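Local coordinates for protein beta-agarase D (Zobellia galactanivorans, PDB 4ASM) that cleaves the beta-1,4-linkages of agarose in a random manner with retention of anomeric configuration, this chain being its family GH16 catalytic domain, at residues Phe190-Pro193 with Pro194-Asp198; Asn226-Ser229 with Pro230-Glu234; Glu234-Asp238 with Gly239-Arg243; Asn174-Ser177 with Tyr178-Lys182. One frame throughout, in Å; residues are numbered along the deposited sequence.

Contact 1 (Phe190-Pro193 with Pro194-Asp198); sequences FIRP and PNFKD
Ile-191 and Lys-197 form an antiparallel hydrogen-bonded pair, with Ile-191 N donating to Lys-197 O at 2.9 Å and Lys-197 N returning a straighter bond (162°) to Ile-191 O. Next to it, Phe-190 and Asp-198 make a non-hydrogen-bonded pair whose side chains run alongside each other. The Phe-190 ring presents its CE1 corner to the carboxylate, 3.3 Å from Asp-198 CG, with the two planes 31° apart. Its neighbouring CD1 meets Phe-196 CE1 at 3.8 Å, so the ring lies against both an acid and a second aromatic. With Phe-190 cut back to an alanine, the side of the Phe-196 ring would probably be left with a gap and the Asp-198 carboxylate would lose the ring that flanks it. These pairs close a beta hairpin at the molecular surface, joining strands 183-191 and 197-199 through a proline-rich loop. The hairpin borders the active site: the Phe-190 side chain comes within about 3 Å (nearest atoms) of that of Glu-160, the probable nucleophile. A cis peptide bond links Pro-193 to Pro-194, Asn-195 is the centre of an inverse gamma turn, and a water bridges Arg-192 O and Asn-195 N. Phe-196 CG stands anti to the backbone N (chi1 -180°), which lays the ring along Pro-193, CD1 being 3.9 Å from Pro-193 CD. Arg-192, which probably binds substrate as in related agarases, folds back through bends at chi2 and chi3, and its NH1 comes to the edge of the Phe-196 ring, 4.1 Å from CE1. On the sheet face of Ile-191 and Lys-197, Ile-191 CD1 packs on the lysine methylene CD at 3.8 Å.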
loop_
_atom_site.group_PDB
_atom_site.type_symbol
_atom_site.label_atom_id
_atom_site.label_comp_id
_atom_site.label_asym_id
_atom_site.label_seq_id
_atom_site.Cartn_x
_atom_site.Cartn_y
_atom_site.Cartn_z
ATOM N N PHE A 190 -10.299 -9.558 -3.267
ATOM C CA PHE A 190 -11.322 -9.913 -2.257
ATOM C C PHE A 190 -12.540 -10.548 -2.876
ATOM O O PHE A 190 -12.955 -10.168 -3.958
ATOM C CB PHE A 190 -11.841 -8.665 -1.525
ATOM C CG PHE A 190 -10.786 -7.897 -0.767
ATOM C CD1 PHE A 190 -10.502 -8.197 0.559
ATOM C CD2 PHE A 190 -10.115 -6.834 -1.385
ATOM C CE1 PHE A 190 -9.513 -7.456 1.259
ATOM C CE2 PHE A 190 -9.162 -6.100 -0.695
ATOM C CZ PHE A 190 -8.868 -6.416 0.620
ATOM N N ILE A 191 -13.132 -11.479 -2.136
ATOM C CA ILE A 191 -14.570 -11.710 -2.256
ATOM C C ILE A 191 -15.215 -10.881 -1.154
ATOM O O ILE A 191 -14.802 -10.939 -0.002
ATOM C CB ILE A 191 -14.968 -13.186 -2.056
ATOM C CG1 ILE A 191 -14.115 -14.098 -2.924
ATOM C CG2 ILE A 191 -16.456 -13.372 -2.420
ATOM C CD1 ILE A 191 -14.566 -15.580 -2.921
ATOM N N ARG A 192 -16.218 -10.090 -1.529
ATOM C CA ARG A 192 -16.935 -9.256 -0.575
ATOM C C ARG A 192 -17.897 -10.112 0.242
ATOM O O ARG A 192 -18.247 -11.211 -0.193
ATOM C CB ARG A 192 -17.741 -8.161 -1.294
ATOM C CG ARG A 192 -16.996 -7.242 -2.262
ATOM C CD ARG A 192 -15.761 -6.652 -1.636
ATOM N NE ARG A 192 -16.057 -6.073 -0.331
ATOM C CZ ARG A 192 -15.144 -5.801 0.595
ATOM N NH1 ARG A 192 -13.848 -6.039 0.376
ATOM N NH2 ARG A 192 -15.542 -5.291 1.753
ATOM N N PRO A 193 -18.333 -9.616 1.414
ATOM C CA PRO A 193 -19.419 -10.323 2.095
ATOM C C PRO A 193 -20.568 -10.567 1.122
ATOM O O PRO A 193 -20.816 -9.732 0.243
ATOM C CB PRO A 193 -19.844 -9.329 3.170
ATOM C CG PRO A 193 -18.566 -8.628 3.522
ATOM C CD PRO A 193 -17.902 -8.431 2.183
ATOM N N PRO A 194 -21.304 -11.677 1.301
ATOM C CA PRO A 194 -21.259 -12.604 2.445
ATOM C C PRO A 194 -20.063 -13.555 2.558
ATOM O O PRO A 194 -19.672 -13.919 3.684
ATOM C CB PRO A 194 -22.551 -13.414 2.283
ATOM C CG PRO A 194 -22.892 -13.346 0.817
ATOM C CD PRO A 194 -22.364 -12.020 0.330
ATOM N N ASN A 195 -19.502 -13.975 1.424
ATOM C CA ASN A 195 -18.419 -14.956 1.428
ATOM C C ASN A 195 -17.053 -14.277 1.477
ATOM O O ASN A 195 -16.231 -14.449 0.566
ATOM C CB ASN A 195 -18.511 -15.880 0.212
ATOM C CG ASN A 195 -17.550 -17.054 0.293
ATOM O OD1 ASN A 195 -17.108 -17.439 1.362
ATOM N ND2 ASN A 195 -17.202 -17.600 -0.861
ATOM N N PHE A 196 -16.823 -13.499 2.530
ATOM C CA PHE A 196 -15.629 -12.653 2.596
ATOM C C PHE A 196 -14.339 -13.466 2.585
ATOM O O PHE A 196 -14.139 -14.363 3.422
ATOM C CB PHE A 196 -15.640 -11.744 3.827
ATOM C CG PHE A 196 -14.423 -10.858 3.909
ATOM C CD1 PHE A 196 -14.302 -9.760 3.070
ATOM C CD2 PHE A 196 -13.378 -11.171 4.771
ATOM C CE1 PHE A 196 -13.179 -8.945 3.126
ATOM C CE2 PHE A 196 -12.237 -10.359 4.827
ATOM C CZ PHE A 196 -12.150 -9.250 3.988
ATOM N N LYS A 197 -13.467 -13.119 1.638
ATOM C CA LYS A 197 -12.122 -13.698 1.541
ATOM C C LYS A 197 -11.147 -12.622 1.090
ATOM O O LYS A 197 -11.499 -11.750 0.301
ATOM C CB LYS A 197 -12.091 -14.858 0.548
ATOM C CG LYS A 197 -13.015 -15.994 0.927
ATOM C CD LYS A 197 -12.799 -17.214 0.079
ATOM C CE LYS A 197 -13.792 -18.305 0.450
ATOM N NZ LYS A 197 -13.516 -18.882 1.783
ATOM N N ASP A 198 -9.915 -12.724 1.590
ATOM C CA ASP A 198 -8.876 -11.731 1.320
ATOM C C ASP A 198 -7.586 -12.457 0.948
ATOM O O ASP A 198 -7.112 -13.298 1.699
ATOM C CB ASP A 198 -8.689 -10.896 2.591
ATOM C CG ASP A 198 -7.614 -9.819 2.463
ATOM O OD1 ASP A 198 -7.065 -9.616 1.368
ATOM O OD2 ASP A 198 -7.323 -9.170 3.484
HETATM O O HOH W 1 -19.901 -13.150 -1.280
#

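Contact 2 (Asn226-Ser229 with Pro230-Glu234); sequences NWVS and PTRLE
The Glu-234 carboxylate is held through both oxygens: across the strands Asn-226 ND2 donates to Glu-234 OE1 at 2.9 Å and 163°, while Arg-232 grips OE2. The amide approaches from above the carboxylate plane, the two planes being 69° apart. Asn-226 CG lies anti to its backbone nitrogen (chi1 -175°), which carries the amide alongside the glutamate. Arg-232 donates to Glu-234 OE2 side-on, from NE at 2.9 Å and from NH2 at 3.0 Å. The oxygen lies in the guanidinium plane and meets NE with its anti lone pair, a salt bridge that fixes the turn of both groups. Val-228 CG2 packs at 3.6 Å from Glu-234 OE2 and lies beside the guanidinium edge, near its plane. Replacing Glu-234 by an alanine would probably leave the Asn-226 amide without its acceptor and Arg-232 with one carboxylate fewer, although Arg-232 NH1 also pairs with Asp-246. On the other sheet face Trp-227 CD1 meets Leu-233 CD2 at 3.7 Å; both side chains touch Ile-161 of strand 159-166. At the bend Ser-229 OG accepts from Thr-231 N at 3.1 Å. Backbone bonds between Asn-226 and Glu-234 run in both directions, and another joins Val-228 N to Arg-232 O. This is an antiparallel beta hairpin linking strands 220-229 and 232-237, within the beta-sandwich (jelly-roll) fold characteristic of GH16 enzymes.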
loop_
_atom_site.group_PDB
_atom_site.type_symbol
_atom_site.label_atom_id
_atom_site.label_comp_id
_atom_site.label_asym_id
_atom_site.label_seq_id
_atom_site.Cartn_x
_atom_site.Cartn_y
_atom_site.Cartn_z
ATOM N N ASN A 226 4.281 0.423 -11.273
ATOM C CA ASN A 226 3.896 0.496 -12.674
ATOM C C ASN A 226 2.886 -0.613 -12.899
ATOM O O ASN A 226 3.222 -1.810 -12.838
ATOM C CB ASN A 226 5.123 0.354 -13.587
ATOM C CG ASN A 226 4.782 0.549 -15.066
ATOM O OD1 ASN A 226 3.792 1.197 -15.413
ATOM N ND2 ASN A 226 5.598 -0.044 -15.941
ATOM N N TRP A 227 1.623 -0.211 -13.071
ATOM C CA TRP A 227 0.535 -1.138 -13.329
ATOM C C TRP A 227 0.448 -1.267 -14.843
ATOM O O TRP A 227 -0.071 -0.391 -15.547
ATOM C CB TRP A 227 -0.752 -0.616 -12.686
ATOM C CG TRP A 227 -1.955 -1.471 -12.892
ATOM C CD1 TRP A 227 -2.006 -2.745 -13.400
ATOM C CD2 TRP A 227 -3.301 -1.115 -12.556
ATOM N NE1 TRP A 227 -3.313 -3.188 -13.420
ATOM C CE2 TRP A 227 -4.122 -2.201 -12.914
ATOM C CE3 TRP A 227 -3.889 0.027 -11.994
ATOM C CZ2 TRP A 227 -5.502 -2.178 -12.724
ATOM C CZ3 TRP A 227 -5.236 0.057 -11.824
ATOM C CH2 TRP A 227 -6.037 -1.041 -12.173
ATOM N N VAL A 228 1.046 -2.343 -15.339
ATOM C CA VAL A 228 1.328 -2.503 -16.758
ATOM C C VAL A 228 0.100 -2.999 -17.510
ATOM O O VAL A 228 -0.209 -2.518 -18.620
ATOM C CB VAL A 228 2.506 -3.503 -16.949
ATOM C CG1 VAL A 228 2.762 -3.788 -18.438
ATOM C CG2 VAL A 228 3.738 -2.936 -16.317
ATOM N N SER A 229 -0.601 -3.954 -16.909
ATOM C CA SER A 229 -1.648 -4.686 -17.595
ATOM C C SER A 229 -2.532 -5.352 -16.562
ATOM O O SER A 229 -2.273 -5.238 -15.362
ATOM C CB SER A 229 -0.998 -5.751 -18.480
ATOM O OG SER A 229 -0.478 -6.781 -17.648
ATOM N N PRO A 230 -3.563 -6.080 -17.003
ATOM C CA PRO A 230 -4.340 -6.870 -16.041
ATOM C C PRO A 230 -3.513 -7.849 -15.192
ATOM O O PRO A 230 -3.954 -8.268 -14.128
ATOM C CB PRO A 230 -5.320 -7.638 -16.938
ATOM C CG PRO A 230 -5.508 -6.729 -18.105
ATOM C CD PRO A 230 -4.139 -6.151 -18.362
ATOM N N THR A 231 -2.306 -8.173 -15.640
ATOM C CA THR A 231 -1.657 -9.313 -15.064
ATOM C C THR A 231 -0.203 -8.987 -14.623
ATOM O O THR A 231 0.488 -9.838 -14.072
ATOM C CB THR A 231 -1.905 -10.421 -16.128
ATOM O OG1 THR A 231 -2.744 -11.496 -15.643
ATOM C CG2 THR A 231 -0.754 -10.759 -16.921
ATOM N N ARG A 232 0.210 -7.726 -14.765
ATOM C CA ARG A 232 1.607 -7.347 -14.444
ATOM C C ARG A 232 1.743 -6.056 -13.639
ATOM O O ARG A 232 1.190 -5.013 -14.030
ATOM C CB ARG A 232 2.496 -7.280 -15.694
ATOM C CG ARG A 232 3.978 -6.941 -15.400
ATOM C CD ARG A 232 4.772 -7.015 -16.681
ATOM N NE ARG A 232 6.140 -6.491 -16.614
ATOM C CZ ARG A 232 7.244 -7.175 -16.931
ATOM N NH1 ARG A 232 7.173 -8.465 -17.258
ATOM N NH2 ARG A 232 8.422 -6.559 -16.901
ATOM N N LEU A 233 2.506 -6.153 -12.543
ATOM C CA LEU A 233 2.854 -5.017 -11.667
ATOM C C LEU A 233 4.354 -4.960 -11.504
ATOM O O LEU A 233 4.988 -6.002 -11.350
ATOM C CB LEU A 233 2.275 -5.200 -10.264
ATOM C CG LEU A 233 0.780 -5.456 -10.102
ATOM C CD1 LEU A 233 0.402 -5.695 -8.629
ATOM C CD2 LEU A 233 -0.041 -4.305 -10.707
ATOM N N GLU A 234 4.912 -3.747 -11.493
ATOM C CA GLU A 234 6.342 -3.571 -11.228
ATOM C C GLU A 234 6.493 -2.558 -10.108
ATOM O O GLU A 234 5.781 -1.543 -10.110
ATOM C CB GLU A 234 7.060 -3.046 -12.460
ATOM C CG GLU A 234 6.954 -3.940 -13.694
ATOM C CD GLU A 234 7.259 -3.219 -14.996
ATOM O OE1 GLU A 234 7.547 -2.003 -14.978
ATOM O OE2 GLU A 234 7.224 -3.901 -16.046
#

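Contact 3 (Glu234-Asp238 with Gly239-Arg243); sequences EYFVD and GQMVR
Phe-236 and Met-241 lie side by side and point the same way, the methionine CG lying off-centre over the phenylalanine ring. Met-241 CG is 4.2 Å from the ring centroid, 29° off the normal, a CH-pi contact. The chain then bends at chi3 (-55°), which curls the methyl back so that Met-241 CE touches Phe-236 CE2 at 3.5 Å. The sulfur sits obliquely, 5.0 Å from the centroid, as a Met-aromatic contact. The pair shares one sheet face, where Pro-16 and Ala-17 also touch the phenylalanine.

On the opposite face Tyr-235 and Arg-243 run alongside each other with ring and guanidinium planes 58° apart. They meet near their roots, Tyr-235 CD1 lying 4.0 Å from Arg-243 CB, while their polar ends go elsewhere: the hydroxyl bonds to Ser-186 O, and the guanidinium forms a salt bridge with Asp-203. Val-242 CG2 touches both Tyr-235 CB and Val-237 CG2, 4.0 Å from the latter. Tyr-235 N donates to Arg-243 O while Tyr-235 O accepts from Val-242 N at 2.8 Å, in a nearly straight bond.

Two residues of strand 240-246 therefore face Tyr-235 in a classic beta bulge. At the other end Val-237 and Gln-240 exchange backbone bonds, and a water links Val-237 O to Gln-240 OE1. Gly-239 adopts backbone angles where a CB would clash with Asp-238 O, completing the type I' turn from Val-237 to Gln-240, a beta hairpin with a two-residue loop.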
loop_
_atom_site.group_PDB
_atom_site.type_symbol
_atom_site.label_atom_id
_atom_site.label_comp_id
_atom_site.label_asym_id
_atom_site.label_seq_id
_atom_site.Cartn_x
_atom_site.Cartn_y
_atom_site.Cartn_z
ATOM N N GLU A 234 4.912 -3.747 -11.493
ATOM C CA GLU A 234 6.342 -3.571 -11.228
ATOM C C GLU A 234 6.493 -2.558 -10.108
ATOM O O GLU A 234 5.781 -1.543 -10.110
ATOM C CB GLU A 234 7.060 -3.046 -12.460
ATOM C CG GLU A 234 6.954 -3.940 -13.694
ATOM C CD GLU A 234 7.259 -3.219 -14.996
ATOM O OE1 GLU A 234 7.547 -2.003 -14.978
ATOM O OE2 GLU A 234 7.224 -3.901 -16.046
ATOM N N TYR A 235 7.393 -2.831 -9.154
ATOM C CA TYR A 235 7.605 -1.962 -7.994
ATOM C C TYR A 235 8.977 -1.317 -8.048
ATOM O O TYR A 235 9.932 -1.935 -8.521
ATOM C CB TYR A 235 7.476 -2.759 -6.684
ATOM C CG TYR A 235 6.095 -3.277 -6.424
ATOM C CD1 TYR A 235 5.643 -4.446 -7.024
ATOM C CD2 TYR A 235 5.226 -2.575 -5.593
ATOM C CE1 TYR A 235 4.350 -4.903 -6.795
ATOM C CE2 TYR A 235 3.951 -3.040 -5.335
ATOM C CZ TYR A 235 3.514 -4.192 -5.953
ATOM O OH TYR A 235 2.228 -4.646 -5.739
ATOM N N PHE A 236 9.053 -0.076 -7.568
ATOM C CA PHE A 236 10.274 0.742 -7.637
ATOM C C PHE A 236 10.487 1.439 -6.312
ATOM O O PHE A 236 9.536 1.965 -5.726
ATOM C CB PHE A 236 10.133 1.814 -8.729
ATOM C CG PHE A 236 9.868 1.249 -10.087
ATOM C CD1 PHE A 236 8.575 0.857 -10.446
ATOM C CD2 PHE A 236 10.894 1.082 -11.006
ATOM C CE1 PHE A 236 8.309 0.294 -11.697
ATOM C CE2 PHE A 236 10.627 0.515 -12.269
ATOM C CZ PHE A 236 9.335 0.139 -12.606
ATOM N N VAL A 237 11.737 1.433 -5.836
ATOM C CA VAL A 237 12.133 2.152 -4.627
ATOM C C VAL A 237 13.380 2.942 -4.966
ATOM O O VAL A 237 14.376 2.384 -5.463
ATOM C CB VAL A 237 12.416 1.202 -3.443
ATOM C CG1 VAL A 237 12.876 2.012 -2.216
ATOM C CG2 VAL A 237 11.161 0.429 -3.095
ATOM N N ASP A 238 13.302 4.243 -4.716
ATOM C CA ASP A 238 14.409 5.162 -4.992
ATOM C C ASP A 238 14.950 5.026 -6.426
ATOM O O ASP A 238 16.172 5.026 -6.672
ATOM C CB ASP A 238 15.503 4.992 -3.934
ATOM C CG ASP A 238 15.081 5.515 -2.577
ATOM O OD1 ASP A 238 14.133 6.318 -2.506
ATOM O OD2 ASP A 238 15.688 5.103 -1.564
ATOM N N GLY A 239 14.031 4.891 -7.373
ATOM C CA GLY A 239 14.393 4.844 -8.778
ATOM C C GLY A 239 14.839 3.497 -9.327
ATOM O O GLY A 239 15.158 3.379 -10.503
ATOM N N GLN A 240 14.881 2.484 -8.466
ATOM C CA GLN A 240 15.363 1.157 -8.851
ATOM C C GLN A 240 14.178 0.208 -8.901
ATOM O O GLN A 240 13.391 0.179 -7.969
ATOM C CB GLN A 240 16.374 0.669 -7.810
ATOM C CG GLN A 240 16.973 -0.701 -8.099
ATOM C CD GLN A 240 17.779 -1.239 -6.923
ATOM O OE1 GLN A 240 17.317 -1.295 -5.768
ATOM N NE2 GLN A 240 18.991 -1.669 -7.225
ATOM N N MET A 241 14.044 -0.559 -9.979
ATOM C CA MET A 241 13.025 -1.596 -10.023
ATOM C C MET A 241 13.402 -2.680 -9.010
ATOM O O MET A 241 14.541 -3.165 -9.023
ATOM C CB MET A 241 12.871 -2.198 -11.418
ATOM C CG MET A 241 11.590 -2.982 -11.511
ATOM S SD MET A 241 11.294 -3.730 -13.103
ATOM C CE MET A 241 11.398 -2.342 -14.183
ATOM N N VAL A 242 12.464 -3.049 -8.135
ATOM C CA VAL A 242 12.780 -4.026 -7.082
ATOM C C VAL A 242 11.929 -5.296 -7.106
ATOM O O VAL A 242 12.269 -6.274 -6.452
ATOM C CB VAL A 242 12.719 -3.398 -5.669
ATOM C CG1 VAL A 242 13.809 -2.333 -5.505
ATOM C CG2 VAL A 242 11.322 -2.818 -5.362
ATOM N N ARG A 243 10.819 -5.282 -7.839
ATOM C CA ARG A 243 9.936 -6.445 -7.880
ATOM C C ARG A 243 9.017 -6.405 -9.097
ATOM O O ARG A 243 8.578 -5.337 -9.509
ATOM C CB ARG A 243 9.071 -6.524 -6.613
ATOM C CG ARG A 243 8.252 -7.823 -6.521
ATOM C CD ARG A 243 7.893 -8.092 -5.103
ATOM N NE ARG A 243 6.707 -8.929 -4.919
ATOM C CZ ARG A 243 6.715 -10.182 -4.461
ATOM N NH1 ARG A 243 7.853 -10.811 -4.182
ATOM N NH2 ARG A 243 5.564 -10.813 -4.247
HETATM O O HOH W 2 16.148 0.650 -4.087
#

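Contact 4 (Asn174-Ser177 with Tyr178-Lys182); sequences NRNS and YFASK
Asn-176 O receives two backbone amides of the following turn: Ala-180 N at 3.0 Å, nearly along the C=O axis, and Phe-179 N at 3.1 Å in a weak, more bent bond. The same residue uses its side chain as well. Asn-176 OD1 comes to the edge of the Phe-179 ring, 3.5 Å from CD2, with amide and ring planes 26° apart although the two side chains cross at about a right angle. With CG anti to the backbone nitrogen (chi1 -165°), the amide group is carried to this edge. Ala-180 CB also rests against Asn-176 O, at 3.5 Å. Together these contacts form the start of a short, weakly bonded helix, and a type I beta turn from Asn-174 to Ser-177 leads into it, closed by a bond from Ser-177 N to Asn-174 O. A water spans the entrance, donating to Arg-175 O and accepting from Tyr-178 N. Within the helix Tyr-178 CD1 lies over the centre of one Phe-179 ring face, 3.6 Å above its plane; in turn Phe-179 CD1 is at the edge of the tyrosine ring. After the helical turn, Lys-182 N bonds to Phe-179 O at 3.0 Å, and its chain curls back to place NZ at 3.1 Å from Ser-181 OG. Farther out, Asn-176 ND2 donates to Gly-169 O, securing the buried amide that meets Phe-179, and Trp-330 packs edge-to-face with the phenylalanine. The Tyr-178 hydroxyl is hydrogen-bonded to that of Tyr-282.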
loop_
_atom_site.group_PDB
_atom_site.type_symbol
_atom_site.label_atom_id
_atom_site.label_comp_id
_atom_site.label_asym_id
_atom_site.label_seq_id
_atom_site.Cartn_x
_atom_site.Cartn_y
_atom_site.Cartn_z
ATOM N N ASN A 174 12.037 -1.855 20.410
ATOM C CA ASN A 174 12.374 -2.756 19.300
ATOM C C ASN A 174 11.414 -3.919 19.052
ATOM O O ASN A 174 11.752 -4.832 18.313
ATOM C CB ASN A 174 13.826 -3.278 19.389
ATOM C CG ASN A 174 14.813 -2.284 18.876
ATOM O OD1 ASN A 174 14.695 -1.820 17.745
ATOM N ND2 ASN A 174 15.787 -1.931 19.698
ATOM N N ARG A 175 10.206 -3.839 19.603
ATOM C CA ARG A 175 9.239 -4.942 19.443
ATOM C C ARG A 175 8.796 -5.178 17.985
ATOM O O ARG A 175 8.301 -6.245 17.640
ATOM C CB ARG A 175 8.030 -4.707 20.339
ATOM C CG ARG A 175 7.132 -3.577 19.899
ATOM C CD ARG A 175 6.167 -3.277 21.034
ATOM N NE ARG A 175 5.332 -2.132 20.716
ATOM C CZ ARG A 175 5.746 -0.870 20.700
ATOM N NH1 ARG A 175 7.036 -0.557 21.011
ATOM N NH2 ARG A 175 4.887 0.088 20.378
ATOM N N ASN A 176 8.961 -4.153 17.153
ATOM C CA ASN A 176 8.634 -4.213 15.723
ATOM C C ASN A 176 9.880 -4.230 14.815
ATOM O O ASN A 176 9.782 -3.988 13.623
ATOM C CB ASN A 176 7.751 -3.008 15.367
ATOM C CG ASN A 176 7.057 -3.164 14.028
ATOM O OD1 ASN A 176 6.385 -4.160 13.779
ATOM N ND2 ASN A 176 7.197 -2.158 13.161
ATOM N N SER A 177 11.055 -4.479 15.381
ATOM C CA SER A 177 12.304 -4.584 14.615
ATOM C C SER A 177 12.277 -5.530 13.403
ATOM O O SER A 177 12.934 -5.257 12.399
ATOM C CB SER A 177 13.490 -4.899 15.543
ATOM O OG SER A 177 13.429 -6.222 16.051
ATOM N N TYR A 178 11.527 -6.633 13.483
ATOM C CA TYR A 178 11.503 -7.602 12.381
ATOM C C TYR A 178 10.856 -6.974 11.160
ATOM O O TYR A 178 11.312 -7.210 10.025
ATOM C CB TYR A 178 10.730 -8.839 12.801
ATOM C CG TYR A 178 10.633 -9.943 11.774
ATOM C CD1 TYR A 178 9.635 -9.936 10.791
ATOM C CD2 TYR A 178 11.491 -11.048 11.837
ATOM C CE1 TYR A 178 9.539 -10.987 9.857
ATOM C CE2 TYR A 178 11.401 -12.089 10.916
ATOM C CZ TYR A 178 10.431 -12.048 9.935
ATOM O OH TYR A 178 10.354 -13.092 9.043
ATOM N N PHE A 179 9.805 -6.177 11.390
ATOM C CA PHE A 179 9.041 -5.574 10.281
ATOM C C PHE A 179 9.589 -4.238 9.833
ATOM O O PHE A 179 9.427 -3.876 8.667
ATOM C CB PHE A 179 7.547 -5.486 10.625
ATOM C CG PHE A 179 6.947 -6.817 10.880
ATOM C CD1 PHE A 179 6.681 -7.692 9.824
ATOM C CD2 PHE A 179 6.715 -7.247 12.182
ATOM C CE1 PHE A 179 6.155 -8.969 10.073
ATOM C CE2 PHE A 179 6.191 -8.509 12.430
ATOM C CZ PHE A 179 5.915 -9.366 11.360
ATOM N N ALA A 180 10.255 -3.516 10.735
ATOM C CA ALA A 180 10.725 -2.162 10.427
ATOM C C ALA A 180 11.726 -2.100 9.274
ATOM O O ALA A 180 11.850 -1.065 8.613
ATOM C CB ALA A 180 11.284 -1.486 11.686
ATOM N N SER A 181 12.460 -3.184 9.055
ATOM C CA SER A 181 13.460 -3.247 7.992
ATOM C C SER A 181 12.877 -3.572 6.615
ATOM O O SER A 181 13.607 -3.615 5.632
ATOM C CB SER A 181 14.551 -4.275 8.332
ATOM O OG SER A 181 13.970 -5.551 8.386
ATOM N N LYS A 182 11.555 -3.787 6.539
ATOM C CA LYS A 182 10.946 -4.242 5.286
ATOM C C LYS A 182 9.852 -3.305 4.767
ATOM O O LYS A 182 9.220 -2.555 5.534
ATOM C CB LYS A 182 10.357 -5.653 5.478
ATOM C CG LYS A 182 11.407 -6.696 5.938
ATOM C CD LYS A 182 12.534 -6.869 4.886
ATOM C CE LYS A 182 13.476 -8.060 5.160
ATOM N NZ LYS A 182 14.363 -7.792 6.316
HETATM O O HOH W 3 9.555 -7.523 15.536
#

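Along the chain contact 4 comes first, followed by contacts 1, 2 and 3. Contacts 2 and 3 are consecutive hairpins sharing strand 232-237 and Glu-234; their centres are about 13 Å apart, and Asn-226 CB of one packs on Phe-236 CE1 of the other at 3.7 Å. Strands 220-229, 232-237 and 240-246 thus form a continuous antiparallel meander. Contact 1 forms the turn end of a separate hairpin, its centre about 23 Å from that of contact 2, and holds Arg-192, a probable substrate-binding residue. Contact 4 shapes the short helix preceding strand 183-191, which leads into contact 1. All four lie in the GH16 catalytic domain: contacts 1 to 3 are strand-to-strand hairpins, contact 4 a loop-to-helix turn.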